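Local coordinates for synaptotagmin IV (PDB 1W15), which takes part in the mobility of neuronal dense core vesicles through its interaction with the motor KIF1A, and is represented here by its C2B domain, at residues E114-G122 with A145-G153; D52-Y60 with A80-I90. One frame throughout, in Å; residues are numbered along the deposited sequence.

Interaction 1 (E114-G122 with A145-G153); sequences EVIGRLVLG and AKWHMLCDG. With CA (calcium ion), chain D.
Arg-118 and Cys-151 make a single antiparallel hydrogen-bonded bridge where the chain, having left one sheet, adds its last residues to the edge of the other. Cys-151 N reaches Arg-118 O at 2.8 Å on a nearly straight path (172° at the hydrogen), while Arg-118 N to Cys-151 O, at 2.7 Å, is more bent. Beside them Gly-117 CA lies 3.2 Å from Cys-151 O, a CA-H...O contact, and 4.0 Å from Leu-150 CB. Ile-116 and Gly-117 both face Val-104 of strand 98-106, a classic beta bulge in strand 114-121. This is the C2 beta sandwich at one edge: 114-121 is the outermost strand of one sheet, 144-149 of the other, and their axes run 124° apart. Between them the contact turns apolar. Leu-119, its CG anti to the backbone N (chi1 168°), sends both methyls to the root of the His-148 side chain, with CD1 3.6 Å from His-148 CB; the two side chains cross at about a right angle. Further along, Leu-121 CD2 sits over one face of the imidazole, 4.1 Å from the centroid of the His-148 ring. Both ring nitrogens are hydrogen-bonded elsewhere, ND1 to Ser-128 and NE2 to His-132, which fixes the ring's rotation. Toward the C-terminus Val-115 CG1 packs on Gly-153 C at 3.6 Å. One water joins Arg-118 NH1 to Asp-152 O, while the NE of the same guanidinium is salt-bridged to Glu-101. A calcium ion is bound by Asp-152 OD1 and the terminal Gly-153 OXT, the latter at 2.4 Å.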
loop_
_atom_site.group_PDB
_atom_site.type_symbol
_atom_site.label_atom_id
_atom_site.label_comp_id
_atom_site.label_asym_id
_atom_site.label_seq_id
_atom_site.Cartn_x
_atom_site.Cartn_y
_atom_site.Cartn_z
ATOM N N GLU A 114 -4.051 27.396 2.730
ATOM C CA GLU A 114 -3.726 27.504 4.154
ATOM C C GLU A 114 -3.181 26.191 4.669
ATOM O O GLU A 114 -3.590 25.126 4.201
ATOM C CB GLU A 114 -4.990 27.880 4.913
ATOM C CG GLU A 114 -4.862 27.776 6.432
ATOM C CD GLU A 114 -5.848 28.708 7.122
ATOM O OE1 GLU A 114 -6.804 29.127 6.441
ATOM O OE2 GLU A 114 -5.654 29.062 8.318
ATOM N N VAL A 115 -2.221 26.266 5.595
ATOM C CA VAL A 115 -1.671 25.051 6.210
ATOM C C VAL A 115 -2.659 24.669 7.290
ATOM O O VAL A 115 -2.950 25.493 8.159
ATOM C CB VAL A 115 -0.270 25.297 6.824
ATOM C CG1 VAL A 115 0.206 24.058 7.678
ATOM C CG2 VAL A 115 0.750 25.655 5.749
ATOM N N ILE A 116 -3.218 23.465 7.202
ATOM C CA ILE A 116 -4.192 22.970 8.172
ATOM C C ILE A 116 -3.431 22.377 9.372
ATOM O O ILE A 116 -3.837 22.532 10.540
ATOM C CB ILE A 116 -5.037 21.840 7.529
ATOM C CG1 ILE A 116 -5.966 22.355 6.428
ATOM C CG2 ILE A 116 -5.842 21.059 8.588
ATOM C CD1 ILE A 116 -6.639 21.169 5.644
ATOM N N GLY A 117 -2.324 21.714 9.077
ATOM C CA GLY A 117 -1.496 21.143 10.142
ATOM C C GLY A 117 -0.164 20.707 9.630
ATOM O O GLY A 117 0.036 20.554 8.418
ATOM N N ARG A 118 0.754 20.485 10.556
ATOM C CA ARG A 118 2.099 20.108 10.165
ATOM C C ARG A 118 2.610 18.975 11.046
ATOM O O ARG A 118 2.292 18.911 12.228
ATOM C CB ARG A 118 2.994 21.351 10.370
ATOM C CG ARG A 118 4.482 21.180 10.116
ATOM C CD ARG A 118 5.175 22.631 10.007
ATOM N NE ARG A 118 6.619 22.535 9.829
ATOM C CZ ARG A 118 7.488 22.389 10.822
ATOM N NH1 ARG A 118 7.083 22.332 12.102
ATOM N NH2 ARG A 118 8.783 22.301 10.536
ATOM N N LEU A 119 3.504 18.177 10.484
ATOM C CA LEU A 119 4.117 17.050 11.189
ATOM C C LEU A 119 5.564 16.952 10.745
ATOM O O LEU A 119 5.846 16.972 9.527
ATOM C CB LEU A 119 3.364 15.749 10.836
ATOM C CG LEU A 119 4.088 14.452 11.279
ATOM C CD1 LEU A 119 4.182 14.387 12.858
ATOM C CD2 LEU A 119 3.492 13.220 10.636
ATOM N N VAL A 120 6.479 16.870 11.702
ATOM C CA VAL A 120 7.884 16.694 11.363
ATOM C C VAL A 120 8.445 15.380 11.946
ATOM O O VAL A 120 8.239 15.104 13.119
ATOM C CB VAL A 120 8.740 17.883 11.829
ATOM C CG1 VAL A 120 10.234 17.632 11.623
ATOM C CG2 VAL A 120 8.321 19.153 11.080
ATOM N N LEU A 121 9.186 14.618 11.134
ATOM C CA LEU A 121 9.881 13.442 11.651
ATOM C C LEU A 121 11.357 13.642 11.435
ATOM O O LEU A 121 11.765 14.021 10.345
ATOM C CB LEU A 121 9.458 12.176 10.924
ATOM C CG LEU A 121 7.995 11.724 10.719
ATOM C CD1 LEU A 121 7.944 10.254 10.291
ATOM C CD2 LEU A 121 7.015 11.996 11.841
ATOM N N GLY A 122 12.167 13.385 12.465
ATOM C CA GLY A 122 13.600 13.594 12.350
ATOM C C GLY A 122 14.255 13.269 13.665
ATOM O O GLY A 122 13.547 12.964 14.633
ATOM N N ALA A 145 4.207 2.108 9.927
ATOM C CA ALA A 145 3.058 3.082 9.824
ATOM C C ALA A 145 2.622 3.552 11.196
ATOM O O ALA A 145 2.567 2.721 12.139
ATOM C CB ALA A 145 1.891 2.451 9.093
ATOM N N LYS A 146 2.360 4.868 11.364
ATOM C CA LYS A 146 1.883 5.397 12.647
ATOM C C LYS A 146 0.980 6.585 12.367
ATOM O O LYS A 146 1.226 7.323 11.398
ATOM C CB LYS A 146 3.001 5.938 13.557
ATOM C CG LYS A 146 4.116 4.949 13.875
ATOM C CD LYS A 146 4.968 5.413 15.117
ATOM C CE LYS A 146 6.061 4.358 15.433
ATOM N NZ LYS A 146 5.423 2.989 15.532
ATOM N N TRP A 147 -0.019 6.722 13.218
ATOM C CA TRP A 147 -0.841 7.951 13.326
ATOM C C TRP A 147 -0.105 9.000 14.142
ATOM O O TRP A 147 0.530 8.674 15.161
ATOM C CB TRP A 147 -2.150 7.628 14.032
ATOM C CG TRP A 147 -3.212 7.013 13.164
ATOM C CD1 TRP A 147 -3.678 5.698 13.190
ATOM C CD2 TRP A 147 -3.982 7.694 12.161
ATOM N NE1 TRP A 147 -4.675 5.541 12.246
ATOM C CE2 TRP A 147 -4.915 6.746 11.626
ATOM C CE3 TRP A 147 -3.988 9.031 11.666
ATOM C CZ2 TRP A 147 -5.847 7.073 10.596
ATOM C CZ3 TRP A 147 -4.920 9.373 10.675
ATOM C CH2 TRP A 147 -5.825 8.377 10.126
ATOM N N HIS A 148 -0.155 10.263 13.705
ATOM C CA HIS A 148 0.450 11.363 14.432
ATOM C C HIS A 148 -0.548 12.490 14.544
ATOM O O HIS A 148 -1.244 12.752 13.573
ATOM C CB HIS A 148 1.614 11.929 13.657
ATOM C CG HIS A 148 2.742 10.969 13.519
ATOM N ND1 HIS A 148 3.736 10.858 14.470
ATOM C CD2 HIS A 148 3.033 10.070 12.550
ATOM C CE1 HIS A 148 4.617 9.950 14.081
ATOM N NE2 HIS A 148 4.217 9.451 12.917
ATOM N N MET A 149 -0.581 13.169 15.687
ATOM C CA MET A 149 -1.335 14.457 15.800
ATOM C C MET A 149 -0.617 15.524 14.979
ATOM O O MET A 149 0.612 15.564 14.930
ATOM C CB MET A 149 -1.442 14.931 17.260
ATOM C CG MET A 149 -2.122 13.922 18.244
ATOM S SD MET A 149 -3.855 13.533 17.813
ATOM C CE MET A 149 -4.637 15.140 17.751
ATOM N N LEU A 150 -1.384 16.367 14.304
ATOM C CA LEU A 150 -0.843 17.471 13.549
ATOM C C LEU A 150 -0.661 18.692 14.469
ATOM O O LEU A 150 -1.428 18.875 15.407
ATOM C CB LEU A 150 -1.804 17.819 12.393
ATOM C CG LEU A 150 -1.846 16.705 11.324
ATOM C CD1 LEU A 150 -3.054 16.830 10.422
ATOM C CD2 LEU A 150 -0.587 16.727 10.464
ATOM N N CYS A 151 0.366 19.484 14.203
ATOM C CA CYS A 151 0.606 20.751 14.892
ATOM C C CYS A 151 0.263 21.932 14.011
ATOM O O CYS A 151 0.061 21.796 12.814
ATOM C CB CYS A 151 2.072 20.886 15.213
ATOM S SG CYS A 151 2.439 19.687 16.466
ATOM N N ASP A 152 0.249 23.111 14.630
ATOM C CA ASP A 152 0.130 24.364 13.897
ATOM C C ASP A 152 1.306 24.508 12.914
ATOM O O ASP A 152 2.457 24.205 13.254
ATOM C CB ASP A 152 0.095 25.531 14.890
ATOM C CG ASP A 152 -0.062 26.883 14.194
ATOM O OD1 ASP A 152 -0.924 27.000 13.267
ATOM O OD2 ASP A 152 0.654 27.879 14.493
ATOM N N GLY A 153 1.012 24.950 11.688
ATOM C CA GLY A 153 2.064 25.271 10.717
ATOM C C GLY A 153 1.735 26.484 9.849
ATOM O O GLY A 153 2.462 26.828 8.910
ATOM O OXT GLY A 153 0.725 27.170 10.047
HETATM CA CA CA D . -0.468 28.687 11.497
HETATM O O HOH W 1 -1.995 27.914 9.148
HETATM O O HOH W 2 4.791 22.548 13.626
#

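Interaction 2 (D52-Y60 with A80-I90). With CA (calcium ion), chain B.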
loop_
_atom_site.group_PDB
_atom_site.type_symbol
_atom_site.label_atom_id
_atom_site.label_comp_id
_atom_site.label_asym_id
_atom_site.label_seq_id
_atom_site.Cartn_x
_atom_site.Cartn_y
_atom_site.Cartn_z
ATOM N N ASP A 52 -10.462 21.073 1.512
ATOM C CA ASP A 52 -10.116 20.244 0.350
ATOM C C ASP A 52 -8.662 19.879 0.514
ATOM O O ASP A 52 -7.814 20.547 -0.089
ATOM C CB ASP A 52 -10.298 21.069 -0.925
ATOM C CG ASP A 52 -11.703 21.595 -1.051
ATOM O OD1 ASP A 52 -12.640 20.787 -1.021
ATOM O OD2 ASP A 52 -11.975 22.799 -1.152
ATOM N N PRO A 53 -8.356 18.891 1.378
ATOM C CA PRO A 53 -6.962 18.638 1.752
ATOM C C PRO A 53 -6.064 17.976 0.711
ATOM O O PRO A 53 -6.519 17.132 -0.046
ATOM C CB PRO A 53 -7.069 17.741 2.998
ATOM C CG PRO A 53 -8.454 17.058 2.857
ATOM C CD PRO A 53 -9.304 18.035 2.122
ATOM N N TYR A 54 -4.806 18.385 0.700
ATOM C CA TYR A 54 -3.729 17.608 0.066
ATOM C C TYR A 54 -2.539 17.682 1.005
ATOM O O TYR A 54 -2.545 18.460 1.970
ATOM C CB TYR A 54 -3.359 18.149 -1.315
ATOM C CG TYR A 54 -2.800 19.556 -1.362
ATOM C CD1 TYR A 54 -3.640 20.676 -1.237
ATOM C CD2 TYR A 54 -1.436 19.764 -1.546
ATOM C CE1 TYR A 54 -3.121 21.976 -1.304
ATOM C CE2 TYR A 54 -0.884 21.067 -1.591
ATOM C CZ TYR A 54 -1.723 22.139 -1.455
ATOM O OH TYR A 54 -1.173 23.382 -1.512
ATOM N N VAL A 55 -1.512 16.887 0.736
ATOM C CA VAL A 55 -0.377 16.876 1.616
ATOM C C VAL A 55 0.889 17.117 0.811
ATOM O O VAL A 55 1.135 16.469 -0.231
ATOM C CB VAL A 55 -0.262 15.495 2.345
ATOM C CG1 VAL A 55 0.993 15.475 3.250
ATOM C CG2 VAL A 55 -1.545 15.247 3.130
ATOM N N LYS A 56 1.703 18.027 1.315
ATOM C CA LYS A 56 2.995 18.318 0.742
ATOM C C LYS A 56 4.036 17.719 1.658
ATOM O O LYS A 56 3.907 17.813 2.887
ATOM C CB LYS A 56 3.193 19.846 0.715
ATOM C CG LYS A 56 4.505 20.226 0.096
ATOM C CD LYS A 56 4.326 21.446 -0.729
ATOM C CE LYS A 56 5.639 21.870 -1.317
ATOM N NZ LYS A 56 5.449 23.226 -1.822
ATOM N N VAL A 57 5.056 17.114 1.061
ATOM C CA VAL A 57 6.092 16.412 1.796
ATOM C C VAL A 57 7.453 17.033 1.393
ATOM O O VAL A 57 7.839 16.982 0.222
ATOM C CB VAL A 57 6.097 14.890 1.510
ATOM C CG1 VAL A 57 7.125 14.164 2.449
ATOM C CG2 VAL A 57 4.682 14.258 1.694
ATOM N N ASN A 58 8.169 17.618 2.349
ATOM C CA ASN A 58 9.486 18.223 2.077
ATOM C C ASN A 58 10.544 17.366 2.752
ATOM O O ASN A 58 10.361 16.988 3.897
ATOM C CB ASN A 58 9.543 19.667 2.622
ATOM C CG ASN A 58 8.639 20.615 1.857
ATOM O OD1 ASN A 58 8.560 20.518 0.634
ATOM N ND2 ASN A 58 7.944 21.538 2.558
ATOM N N LEU A 59 11.673 17.134 2.080
ATOM C CA LEU A 59 12.776 16.366 2.646
ATOM C C LEU A 59 13.933 17.331 2.856
ATOM O O LEU A 59 14.268 18.087 1.941
ATOM C CB LEU A 59 13.212 15.306 1.633
ATOM C CG LEU A 59 14.309 14.353 2.106
ATOM C CD1 LEU A 59 13.751 13.366 3.091
ATOM C CD2 LEU A 59 14.939 13.626 0.932
ATOM N N TYR A 60 14.524 17.309 4.061
ATOM C CA TYR A 60 15.604 18.249 4.431
ATOM C C TYR A 60 16.842 17.443 4.740
ATOM O O TYR A 60 16.752 16.421 5.439
ATOM C CB TYR A 60 15.238 19.000 5.693
ATOM C CG TYR A 60 14.098 19.962 5.431
ATOM C CD1 TYR A 60 14.355 21.231 4.876
ATOM C CD2 TYR A 60 12.772 19.592 5.700
ATOM C CE1 TYR A 60 13.304 22.140 4.579
ATOM C CE2 TYR A 60 11.730 20.496 5.442
ATOM C CZ TYR A 60 12.006 21.761 4.873
ATOM O OH TYR A 60 10.953 22.639 4.601
ATOM N N ALA A 80 -9.724 11.878 4.649
ATOM C CA ALA A 80 -9.279 11.788 3.268
ATOM C C ALA A 80 -8.317 10.631 3.185
ATOM O O ALA A 80 -7.403 10.568 4.009
ATOM C CB ALA A 80 -8.548 13.094 2.898
ATOM N N VAL A 81 -8.536 9.707 2.246
ATOM C CA VAL A 81 -7.598 8.631 1.967
ATOM C C VAL A 81 -6.728 9.108 0.796
ATOM O O VAL A 81 -7.254 9.449 -0.282
ATOM C CB VAL A 81 -8.341 7.335 1.625
ATOM C CG1 VAL A 81 -7.369 6.195 1.373
ATOM C CG2 VAL A 81 -9.293 6.950 2.772
ATOM N N PHE A 82 -5.416 9.219 1.015
ATOM C CA PHE A 82 -4.512 9.674 -0.051
ATOM C C PHE A 82 -3.829 8.479 -0.715
ATOM O O PHE A 82 -3.772 8.432 -1.934
ATOM C CB PHE A 82 -3.446 10.626 0.489
ATOM C CG PHE A 82 -4.019 11.885 1.038
ATOM C CD1 PHE A 82 -4.482 12.885 0.184
ATOM C CD2 PHE A 82 -4.121 12.066 2.420
ATOM C CE1 PHE A 82 -5.034 14.066 0.706
ATOM C CE2 PHE A 82 -4.699 13.259 2.950
ATOM C CZ PHE A 82 -5.160 14.237 2.094
ATOM N N ASN A 83 -3.295 7.560 0.090
ATOM C CA ASN A 83 -2.544 6.381 -0.388
ATOM C C ASN A 83 -1.503 6.731 -1.449
ATOM O O ASN A 83 -1.582 6.231 -2.603
ATOM C CB ASN A 83 -3.489 5.309 -0.947
ATOM C CG ASN A 83 -4.333 4.647 0.132
ATOM O OD1 ASN A 83 -3.995 4.730 1.313
ATOM N ND2 ASN A 83 -5.447 3.995 -0.273
ATOM N N GLU A 84 -0.588 7.637 -1.125
ATOM C CA GLU A 84 0.366 8.068 -2.160
ATOM C C GLU A 84 1.735 7.677 -1.670
ATOM O O GLU A 84 2.152 8.196 -0.640
ATOM C CB GLU A 84 0.285 9.608 -2.415
ATOM C CG GLU A 84 -0.978 9.879 -3.219
ATOM C CD GLU A 84 -0.823 10.960 -4.253
ATOM O OE1 GLU A 84 0.294 11.083 -4.817
ATOM O OE2 GLU A 84 -1.843 11.625 -4.520
ATOM N N LEU A 85 2.424 6.819 -2.420
ATOM C CA LEU A 85 3.808 6.443 -2.073
ATOM C C LEU A 85 4.783 7.309 -2.878
ATOM O O LEU A 85 4.626 7.493 -4.129
ATOM C CB LEU A 85 4.046 4.963 -2.303
ATOM C CG LEU A 85 5.440 4.369 -1.952
ATOM C CD1 LEU A 85 5.217 2.864 -1.556
ATOM C CD2 LEU A 85 6.440 4.502 -3.114
ATOM N N PHE A 86 5.801 7.811 -2.162
ATOM C CA PHE A 86 6.890 8.553 -2.778
ATOM C C PHE A 86 8.206 7.907 -2.451
ATOM O O PHE A 86 8.380 7.326 -1.346
ATOM C CB PHE A 86 6.939 9.992 -2.256
ATOM C CG PHE A 86 5.616 10.742 -2.448
ATOM C CD1 PHE A 86 5.215 11.154 -3.719
ATOM C CD2 PHE A 86 4.811 11.045 -1.334
ATOM C CE1 PHE A 86 3.987 11.854 -3.908
ATOM C CE2 PHE A 86 3.554 11.766 -1.524
ATOM C CZ PHE A 86 3.175 12.136 -2.805
ATOM N N VAL A 87 9.135 8.050 -3.378
ATOM C CA VAL A 87 10.493 7.525 -3.171
ATOM C C VAL A 87 11.460 8.715 -3.114
ATOM O O VAL A 87 11.529 9.506 -4.077
ATOM C CB VAL A 87 10.888 6.531 -4.324
ATOM C CG1 VAL A 87 12.352 6.023 -4.200
ATOM C CG2 VAL A 87 9.960 5.378 -4.317
ATOM N N PHE A 88 12.233 8.816 -2.016
ATOM C CA PHE A 88 13.267 9.874 -1.889
ATOM C C PHE A 88 14.643 9.283 -1.985
ATOM O O PHE A 88 14.915 8.273 -1.370
ATOM C CB PHE A 88 13.173 10.577 -0.551
ATOM C CG PHE A 88 11.997 11.475 -0.426
ATOM C CD1 PHE A 88 11.963 12.706 -1.097
ATOM C CD2 PHE A 88 10.932 11.127 0.402
ATOM C CE1 PHE A 88 10.880 13.585 -0.951
ATOM C CE2 PHE A 88 9.821 11.988 0.539
ATOM C CZ PHE A 88 9.806 13.234 -0.148
ATOM N N ASP A 89 15.503 9.916 -2.761
ATOM C CA ASP A 89 16.968 9.642 -2.711
ATOM C C ASP A 89 17.615 10.281 -1.478
ATOM O O ASP A 89 17.332 11.434 -1.156
ATOM C CB ASP A 89 17.627 10.241 -3.957
ATOM C CG ASP A 89 17.234 9.512 -5.230
ATOM O OD1 ASP A 89 17.110 8.270 -5.211
ATOM O OD2 ASP A 89 17.034 10.101 -6.311
ATOM N N ILE A 90 18.461 9.552 -0.769
ATOM C CA ILE A 90 19.107 10.073 0.414
ATOM C C ILE A 90 20.555 10.248 -0.017
ATOM O O ILE A 90 21.199 9.283 -0.422
ATOM C CB ILE A 90 18.972 9.080 1.633
ATOM C CG1 ILE A 90 17.502 8.823 1.976
ATOM C CG2 ILE A 90 19.772 9.570 2.852
ATOM C CD1 ILE A 90 16.676 10.097 2.372
HETATM CA CA CA B . -10.930 24.718 0.046
HETATM O O HOH W 3 -13.253 26.185 -0.000
#
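Phe-82 and Phe-88 fill the space between strands 53-60 and 80-89 near the two ends of the contact, and the packing is closest around their rings. Val-55 CG2 sits over one face of the first, 4.1 Å from the centroid of the Phe-82 ring, while Pro-53 O comes in its plane to the edge, 3.5 Å from Phe-82 CE1. Leu-59, with CG swung opposite the backbone N (chi1 -176°), lays CB over one face of the Phe-88 ring and CD2 above the CG-CD1 rim on that same side, 3.7 Å from Phe-88 CD1. Val-57 CG1 meets the edge of that ring, 3.8 Å from Phe-88 CZ. Midway the fit is looser: Val-57 CG2 approaches Phe-86 CE2 at 4.2 Å. Beyond Leu-59 the contact runs out at the exposed Asp-89, although Ile-90 CD1 still touches Leu-59 CD2. Past Pro-53 and Ala-80, Asp-52 leaves the packing and in this crystal binds a calcium ion through OD2 at 2.5 Å, together with Asp-106, Ser-107, Glu-108 and a water. The strands belong to different sheets and cross at 35°, the aligned face-to-face core of a C2 beta sandwich, with a metal site in the loops at one end.

How the interactions relate
Interaction 2 comes first along the chain and is complete before interaction 1 opens. Their centres lie 12 Å apart, with nearest atoms about 4 Å from each other but no touch. Each joins the same two four-stranded antiparallel sheets. Interaction 2 packs them face to face, inner strand 53-61 against outermost strand 80-89; interaction 1 joins them by backbone bonds along the edge formed by 114-121 and 144-149. Strand 98-106 stands between 53-61 and 114-121, and 31-40 and 18-26 lie between 80-89 and 144-149. The calcium ion by interaction 2 lies in the metal site of the loops, whereas that of interaction 1 is held by Asp-152 and the C-terminal carboxylate.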